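Local coordinates for Serine/threonine-protein kinase Tel1 (Chaetomium thermophilum, PDB 6SKY), which probably activates checkpoint signalling after genotoxic stress, as an ATP-dependent serine/threonine kinase of the ATM subfamily that phosphorylates [ST]-Q sites, at residues A[2202-2207]-A[2234-2239]; A[2208-2213]-A[2224-2229]. One frame throughout, in Å; residues are numbered along the deposited sequence.

Overall arrangement
Both contacts lie in the FAT domain, about 40 Å from the centre of the chain and away from the ATP and magnesium sites, and their own centres are 12 Å apart. They share helix 2203-2217: contact 1 uses its first turn and contact 2 its middle. Along the chain contact 2 is nested inside contact 1, since helix 2203-2217 turns back into helix 2220-2232, and the loop after that second helix returns to the start of the first. Contact 2 is thus the packing of an antiparallel helical hairpin and contact 1 the closure of its end. The two meet where the CE of M2226 lies 4.2 Å from the O of K2207.

Contact 1 of 2, residues A[2202-2207]-A[2234-2239]; sequences VDAAIK and SSLKKQ
The side chain of Q2239 reaches the first turn of helix 2203-2217 by way of two torsions. Its CG stands anti to the backbone N (chi1 -151°), and a bend at chi2 then swings the terminal amide across to D2203 and A2204. As modelled, NE2 lies 2.7 Å from OD1 of D2203 and 3.1 Å from the backbone N of A2204, but the amide is probably turned over, so the assignment of its two heteroatoms carries no weight. D2203 holds its CG in the crowded position between backbone N and carbonyl carbon, which brings the carboxylate round to the amide. The two side chains cross at about a right angle, with their planes 31° apart.

V2202 is the N-cap residue, so the contact sits at the beginning of the helix, where the loop that follows helix 2220-2232 comes back in this helical part of the FAT domain. V2202 itself turns to L2159 and I2162 of helix 2154-2174. The methyl of A2204 points at the loop and meets CD2 of L2236 at 3.7 Å, an apolar pair joined by L2243, which touches both side chains. Beside it S2234 places its OG, anti to the backbone N, 4.1 Å from the A2204 CB. K2238, just before Q2239, is the centre of an inverse gamma turn.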
ATOM      1  N   VAL A2202      18.183  28.245  11.806  1.00 38.80           N
ATOM      2  CA  VAL A2202      17.521  26.971  12.045  1.00 38.80           C
ATOM      3  C   VAL A2202      16.954  26.410  10.752  1.00 38.80           C
ATOM      4  O   VAL A2202      16.015  25.613  10.778  1.00 38.80           O
ATOM      5  CB  VAL A2202      16.409  27.109  13.095  1.00 38.80           C
ATOM      6  CG1 VAL A2202      16.996  27.401  14.450  1.00 38.80           C
ATOM      7  CG2 VAL A2202      15.447  28.190  12.689  1.00 38.80           C
ATOM      8  N   ASP A2203      17.511  26.809   9.614  1.00 38.54           N
ATOM      9  CA  ASP A2203      16.952  26.349   8.350  1.00 38.54           C
ATOM     10  C   ASP A2203      17.373  24.930   8.010  1.00 38.54           C
ATOM     11  O   ASP A2203      16.604  24.205   7.377  1.00 38.54           O
ATOM     12  CB  ASP A2203      17.351  27.293   7.223  1.00 38.54           C
ATOM     13  CG  ASP A2203      18.791  27.701   7.304  1.00 38.54           C
ATOM     14  OD1 ASP A2203      19.272  27.919   8.431  1.00 38.54           O
ATOM     15  OD2 ASP A2203      19.446  27.799   6.246  1.00 38.54           O
ATOM     16  N   ALA A2204      18.564  24.507   8.429  1.00 32.99           N
ATOM     17  CA  ALA A2204      19.039  23.177   8.069  1.00 32.99           C
ATOM     18  C   ALA A2204      18.263  22.089   8.795  1.00 32.99           C
ATOM     19  O   ALA A2204      17.870  21.094   8.183  1.00 32.99           O
ATOM     20  CB  ALA A2204      20.525  23.057   8.360  1.00 32.99           C
ATOM     21  N   ALA A2205      18.011  22.263  10.090  1.00 29.72           N
ATOM     22  CA  ALA A2205      17.262  21.256  10.835  1.00 29.72           C
ATOM     23  C   ALA A2205      15.805  21.211  10.399  1.00 29.72           C
ATOM     24  O   ALA A2205      15.201  20.135  10.330  1.00 29.72           O
ATOM     25  CB  ALA A2205      17.365  21.536  12.326  1.00 29.72           C
ATOM     26  N   ILE A2206      15.233  22.361  10.063  1.00 28.81           N
ATOM     27  CA  ILE A2206      13.841  22.399   9.642  1.00 28.81           C
ATOM     28  C   ILE A2206      13.685  21.817   8.244  1.00 28.81           C
ATOM     29  O   ILE A2206      12.718  21.096   7.957  1.00 28.81           O
ATOM     30  CB  ILE A2206      13.319  23.838   9.739  1.00 28.81           C
ATOM     31  CG1 ILE A2206      13.170  24.224  11.207  1.00 28.81           C
ATOM     32  CG2 ILE A2206      12.016  23.973   9.025  1.00 28.81           C
ATOM     33  CD1 ILE A2206      12.778  25.633  11.426  1.00 28.81           C
ATOM     34  N   LYS A2207      14.648  22.073   7.361  1.00 29.74           N
ATOM     35  CA  LYS A2207      14.591  21.467   6.041  1.00 29.74           C
ATOM     36  C   LYS A2207      14.876  19.976   6.098  1.00 29.74           C
ATOM     37  O   LYS A2207      14.311  19.213   5.309  1.00 29.74           O
ATOM     38  CB  LYS A2207      15.552  22.178   5.099  1.00 29.74           C
ATOM     39  CG  LYS A2207      15.051  23.543   4.681  1.00 29.74           C
ATOM     40  CD  LYS A2207      15.962  24.197   3.666  1.00 29.74           C
ATOM     41  CE  LYS A2207      17.334  24.459   4.246  1.00 29.74           C
ATOM     42  NZ  LYS A2207      18.245  25.116   3.278  1.00 29.74           N
ATOM     43  N   SER A2234      24.295  25.566   2.430  1.00 61.79           N
ATOM     44  CA  SER A2234      23.969  25.786   3.832  1.00 61.79           C
ATOM     45  C   SER A2234      25.257  25.681   4.630  1.00 61.79           C
ATOM     46  O   SER A2234      26.178  24.955   4.245  1.00 61.79           O
ATOM     47  CB  SER A2234      22.933  24.784   4.352  1.00 61.79           C
ATOM     48  OG  SER A2234      22.210  25.317   5.446  1.00 61.79           O
ATOM     49  N   SER A2235      25.318  26.422   5.728  1.00 65.85           N
ATOM     50  CA  SER A2235      26.515  26.497   6.558  1.00 65.85           C
ATOM     51  C   SER A2235      26.215  25.759   7.858  1.00 65.85           C
ATOM     52  O   SER A2235      25.808  26.361   8.849  1.00 65.85           O
ATOM     53  CB  SER A2235      26.915  27.949   6.806  1.00 65.85           C
ATOM     54  OG  SER A2235      28.184  28.032   7.430  1.00 65.85           O
ATOM     55  N   LEU A2236      26.439  24.449   7.851  1.00 59.61           N
ATOM     56  CA  LEU A2236      26.095  23.603   8.987  1.00 59.61           C
ATOM     57  C   LEU A2236      26.930  23.888  10.221  1.00 59.61           C
ATOM     58  O   LEU A2236      26.718  23.235  11.247  1.00 59.61           O
ATOM     59  CB  LEU A2236      26.240  22.135   8.599  1.00 59.61           C
ATOM     60  CG  LEU A2236      25.486  21.733   7.338  1.00 59.61           C
ATOM     61  CD1 LEU A2236      25.657  20.265   7.088  1.00 59.61           C
ATOM     62  CD2 LEU A2236      24.029  22.083   7.469  1.00 59.61           C
ATOM     63  N   LYS A2237      27.868  24.830  10.156  1.00 65.95           N
ATOM     64  CA  LYS A2237      28.680  25.190  11.312  1.00 65.95           C
ATOM     65  C   LYS A2237      28.019  26.300  12.121  1.00 65.95           C
ATOM     66  O   LYS A2237      27.823  26.168  13.333  1.00 65.95           O
ATOM     67  CB  LYS A2237      30.078  25.610  10.851  1.00 65.95           C
ATOM     68  CG  LYS A2237      30.762  24.578   9.971  1.00 65.95           C
ATOM     69  CD  LYS A2237      32.027  25.133   9.336  1.00 65.95           C
ATOM     70  CE  LYS A2237      32.581  24.173   8.297  1.00 65.95           C
ATOM     71  NZ  LYS A2237      33.745  24.747   7.573  1.00 65.95           N
ATOM     72  N   LYS A2238      27.665  27.399  11.459  1.00 63.50           N
ATOM     73  CA  LYS A2238      26.986  28.517  12.107  1.00 63.50           C
ATOM     74  C   LYS A2238      25.488  28.240  12.077  1.00 63.50           C
ATOM     75  O   LYS A2238      24.748  28.731  11.226  1.00 63.50           O
ATOM     76  CB  LYS A2238      27.345  29.823  11.417  1.00 63.50           C
ATOM     77  CG  LYS A2238      28.840  30.091  11.422  1.00 63.50           C
ATOM     78  CD  LYS A2238      29.207  31.356  10.668  1.00 63.50           C
ATOM     79  CE  LYS A2238      30.716  31.533  10.639  1.00 63.50           C
ATOM     80  NZ  LYS A2238      31.138  32.678   9.788  1.00 63.50           N
ATOM     81  N   GLN A2239      25.043  27.436  13.037  1.00 50.29           N
ATOM     82  CA  GLN A2239      23.682  26.912  13.019  1.00 50.29           C
ATOM     83  C   GLN A2239      23.293  26.523  14.431  1.00 50.29           C
ATOM     84  O   GLN A2239      23.866  25.583  14.985  1.00 50.29           O
ATOM     85  CB  GLN A2239      23.594  25.701  12.091  1.00 50.29           C
ATOM     86  CG  GLN A2239      22.253  25.481  11.437  1.00 50.29           C
ATOM     87  CD  GLN A2239      22.158  26.153  10.092  1.00 50.29           C
ATOM     88  OE1 GLN A2239      23.133  26.691   9.591  1.00 50.29           O
ATOM     89  NE2 GLN A2239      20.982  26.124   9.499  1.00 50.29           N
TER

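Contact 2 of 2, residues A[2208-2213]-A[2224-2229]; sequences MEAANA and IRMLQA
Helices 2208-2213 and 2224-2229 run antiparallel, their segment axes 9.0 Å apart at closest approach with 167° between the N-to-C directions, and the nearest CA atoms are those of A2211 and M2226, 6.0 Å from each other. Such spacing goes with the small side chains on the first helix: A2211 directs its methyl at the partner, where it is met by two larger residues. From L2227, whose CG lies anti to the carbonyl carbon and beside the backbone N, the CD2 branch comes to 3.8 Å from the A2211 CB. From M2226 it is the root of the side chain that does the touching, CB to A2211 CB at 4.2 Å.

Beyond its CG the M2226 chain is extended (chi3 180°), so it passes alongside A2211 and carries its CE onward to the A2210 CB, at 3.5 Å. These pairs form the interior of a helical hairpin, in which helix 2203-2217 is followed closely by helix 2220-2232, consistent with the TPR-like helical repeats to which the FAT domain is related. M2208 points its CB away from the second helix, yet a bend at chi3 (-45°) brings its CE back to 4.2 Å from CD2 of L2227, the two side chains crossing obliquely. M2208 and L2227 also touch helix 2245-2259, through L2248 and Q2255 respectively. Facing elsewhere, E2209 forms a salt bridge with R2173 of helix 2154-2174. On the second helix NH2 of R2225 donates to OE1 of Q2228 at 3.2 Å, the oxygen lying at the guanidinium edge and in its plane, while R2225 also packs on A1937 of the second subunit.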
ATOM      1  N   MET A2208      15.700  19.528   7.040  1.00 28.83           N
ATOM      2  CA  MET A2208      15.878  18.094   7.205  1.00 28.83           C
ATOM      3  C   MET A2208      14.623  17.431   7.744  1.00 28.83           C
ATOM      4  O   MET A2208      14.314  16.297   7.372  1.00 28.83           O
ATOM      5  CB  MET A2208      17.055  17.812   8.118  1.00 28.83           C
ATOM      6  CG  MET A2208      17.221  16.351   8.430  1.00 28.83           C
ATOM      7  SD  MET A2208      18.880  15.983   8.969  1.00 28.83           S
ATOM      8  CE  MET A2208      19.771  16.922   7.750  1.00 28.83           C
ATOM      9  N   GLU A2209      13.875  18.116   8.605  1.00 26.69           N
ATOM     10  CA  GLU A2209      12.597  17.569   9.041  1.00 26.69           C
ATOM     11  C   GLU A2209      11.611  17.475   7.884  1.00 26.69           C
ATOM     12  O   GLU A2209      10.859  16.500   7.774  1.00 26.69           O
ATOM     13  CB  GLU A2209      12.025  18.412  10.171  1.00 26.69           C
ATOM     14  CG  GLU A2209      10.678  17.944  10.654  1.00 26.69           C
ATOM     15  CD  GLU A2209      10.634  16.448  10.901  1.00 26.69           C
ATOM     16  OE1 GLU A2209      11.589  15.914  11.508  1.00 26.69           O
ATOM     17  OE2 GLU A2209       9.645  15.803  10.483  1.00 26.69           O
ATOM     18  N   ALA A2210      11.601  18.477   7.008  1.00 24.18           N
ATOM     19  CA  ALA A2210      10.740  18.405   5.832  1.00 24.18           C
ATOM     20  C   ALA A2210      11.124  17.239   4.931  1.00 24.18           C
ATOM     21  O   ALA A2210      10.254  16.538   4.396  1.00 24.18           O
ATOM     22  CB  ALA A2210      10.803  19.715   5.064  1.00 24.18           C
ATOM     23  N   ALA A2211      12.424  17.016   4.750  1.00 20.97           N
ATOM     24  CA  ALA A2211      12.872  15.880   3.956  1.00 20.97           C
ATOM     25  C   ALA A2211      12.468  14.562   4.597  1.00 20.97           C
ATOM     26  O   ALA A2211      12.128  13.607   3.897  1.00 20.97           O
ATOM     27  CB  ALA A2211      14.379  15.938   3.762  1.00 20.97           C
ATOM     28  N   ASN A2212      12.504  14.486   5.925  1.00 22.77           N
ATOM     29  CA  ASN A2212      12.066  13.270   6.604  1.00 22.77           C
ATOM     30  C   ASN A2212      10.588  13.011   6.381  1.00 22.77           C
ATOM     31  O   ASN A2212      10.174  11.867   6.169  1.00 22.77           O
ATOM     32  CB  ASN A2212      12.358  13.368   8.092  1.00 22.77           C
ATOM     33  CG  ASN A2212      13.774  13.043   8.420  1.00 22.77           C
ATOM     34  OD1 ASN A2212      14.391  12.222   7.764  1.00 22.77           O
ATOM     35  ND2 ASN A2212      14.303  13.678   9.447  1.00 22.77           N
ATOM     36  N   ALA A2213       9.771  14.059   6.428  1.00 22.70           N
ATOM     37  CA  ALA A2213       8.350  13.893   6.147  1.00 22.70           C
ATOM     38  C   ALA A2213       8.125  13.380   4.730  1.00 22.70           C
ATOM     39  O   ALA A2213       7.352  12.439   4.509  1.00 22.70           O
ATOM     40  CB  ALA A2213       7.622  15.211   6.368  1.00 22.70           C
ATOM     41  N   ILE A2224      15.602  13.087  -1.426  1.00 21.69           N
ATOM     42  CA  ILE A2224      17.026  13.089  -1.745  1.00 21.69           C
ATOM     43  C   ILE A2224      17.456  14.443  -2.293  1.00 21.69           C
ATOM     44  O   ILE A2224      18.518  14.962  -1.930  1.00 21.69           O
ATOM     45  CB  ILE A2224      17.344  11.948  -2.721  1.00 21.69           C
ATOM     46  CG1 ILE A2224      17.103  10.606  -2.050  1.00 21.69           C
ATOM     47  CG2 ILE A2224      18.760  12.038  -3.187  1.00 21.69           C
ATOM     48  CD1 ILE A2224      17.092   9.459  -2.998  1.00 21.69           C
ATOM     49  N   ARG A2225      16.646  15.038  -3.171  1.00 23.90           N
ATOM     50  CA  ARG A2225      16.995  16.341  -3.727  1.00 23.90           C
ATOM     51  C   ARG A2225      17.005  17.414  -2.651  1.00 23.90           C
ATOM     52  O   ARG A2225      17.858  18.306  -2.659  1.00 23.90           O
ATOM     53  CB  ARG A2225      16.023  16.720  -4.833  1.00 23.90           C
ATOM     54  CG  ARG A2225      15.997  15.788  -6.007  1.00 23.90           C
ATOM     55  CD  ARG A2225      17.375  15.476  -6.513  1.00 23.90           C
ATOM     56  NE  ARG A2225      17.317  14.546  -7.633  1.00 23.90           N
ATOM     57  CZ  ARG A2225      18.347  13.836  -8.070  1.00 23.90           C
ATOM     58  NH1 ARG A2225      18.202  13.021  -9.099  1.00 23.90           N
ATOM     59  NH2 ARG A2225      19.520  13.940  -7.477  1.00 23.90           N
ATOM     60  N   MET A2226      16.072  17.329  -1.707  1.00 26.71           N
ATOM     61  CA  MET A2226      16.021  18.283  -0.609  1.00 26.71           C
ATOM     62  C   MET A2226      17.246  18.174   0.287  1.00 26.71           C
ATOM     63  O   MET A2226      17.825  19.192   0.684  1.00 26.71           O
ATOM     64  CB  MET A2226      14.744  18.050   0.179  1.00 26.71           C
ATOM     65  CG  MET A2226      14.212  19.256   0.850  1.00 26.71           C
ATOM     66  SD  MET A2226      12.479  19.092   1.225  1.00 26.71           S
ATOM     67  CE  MET A2226      12.231  20.678   1.992  1.00 26.71           C
ATOM     68  N   LEU A2227      17.666  16.952   0.610  1.00 21.94           N
ATOM     69  CA  LEU A2227      18.860  16.786   1.431  1.00 21.94           C
ATOM     70  C   LEU A2227      20.107  17.254   0.704  1.00 21.94           C
ATOM     71  O   LEU A2227      20.998  17.853   1.311  1.00 21.94           O
ATOM     72  CB  LEU A2227      19.018  15.333   1.852  1.00 21.94           C
ATOM     73  CG  LEU A2227      18.069  14.744   2.882  1.00 21.94           C
ATOM     74  CD1 LEU A2227      18.414  13.313   3.072  1.00 21.94           C
ATOM     75  CD2 LEU A2227      18.180  15.486   4.171  1.00 21.94           C
ATOM     76  N   GLN A2228      20.203  16.988  -0.597  1.00 25.12           N
ATOM     77  CA  GLN A2228      21.359  17.462  -1.348  1.00 25.12           C
ATOM     78  C   GLN A2228      21.389  18.976  -1.436  1.00 25.12           C
ATOM     79  O   GLN A2228      22.468  19.570  -1.467  1.00 25.12           O
ATOM     80  CB  GLN A2228      21.363  16.856  -2.739  1.00 25.12           C
ATOM     81  CG  GLN A2228      21.716  15.403  -2.769  1.00 25.12           C
ATOM     82  CD  GLN A2228      21.467  14.792  -4.105  1.00 25.12           C
ATOM     83  OE1 GLN A2228      20.714  15.325  -4.905  1.00 25.12           O
ATOM     84  NE2 GLN A2228      22.103  13.671  -4.367  1.00 25.12           N
ATOM     85  N   ALA A2229      20.224  19.620  -1.488  1.00 29.21           N
ATOM     86  CA  ALA A2229      20.193  21.075  -1.438  1.00 29.21           C
ATOM     87  C   ALA A2229      20.644  21.594  -0.081  1.00 29.21           C
ATOM     88  O   ALA A2229      21.336  22.611  -0.005  1.00 29.21           O
ATOM     89  CB  ALA A2229      18.795  21.577  -1.764  1.00 29.21           C
TER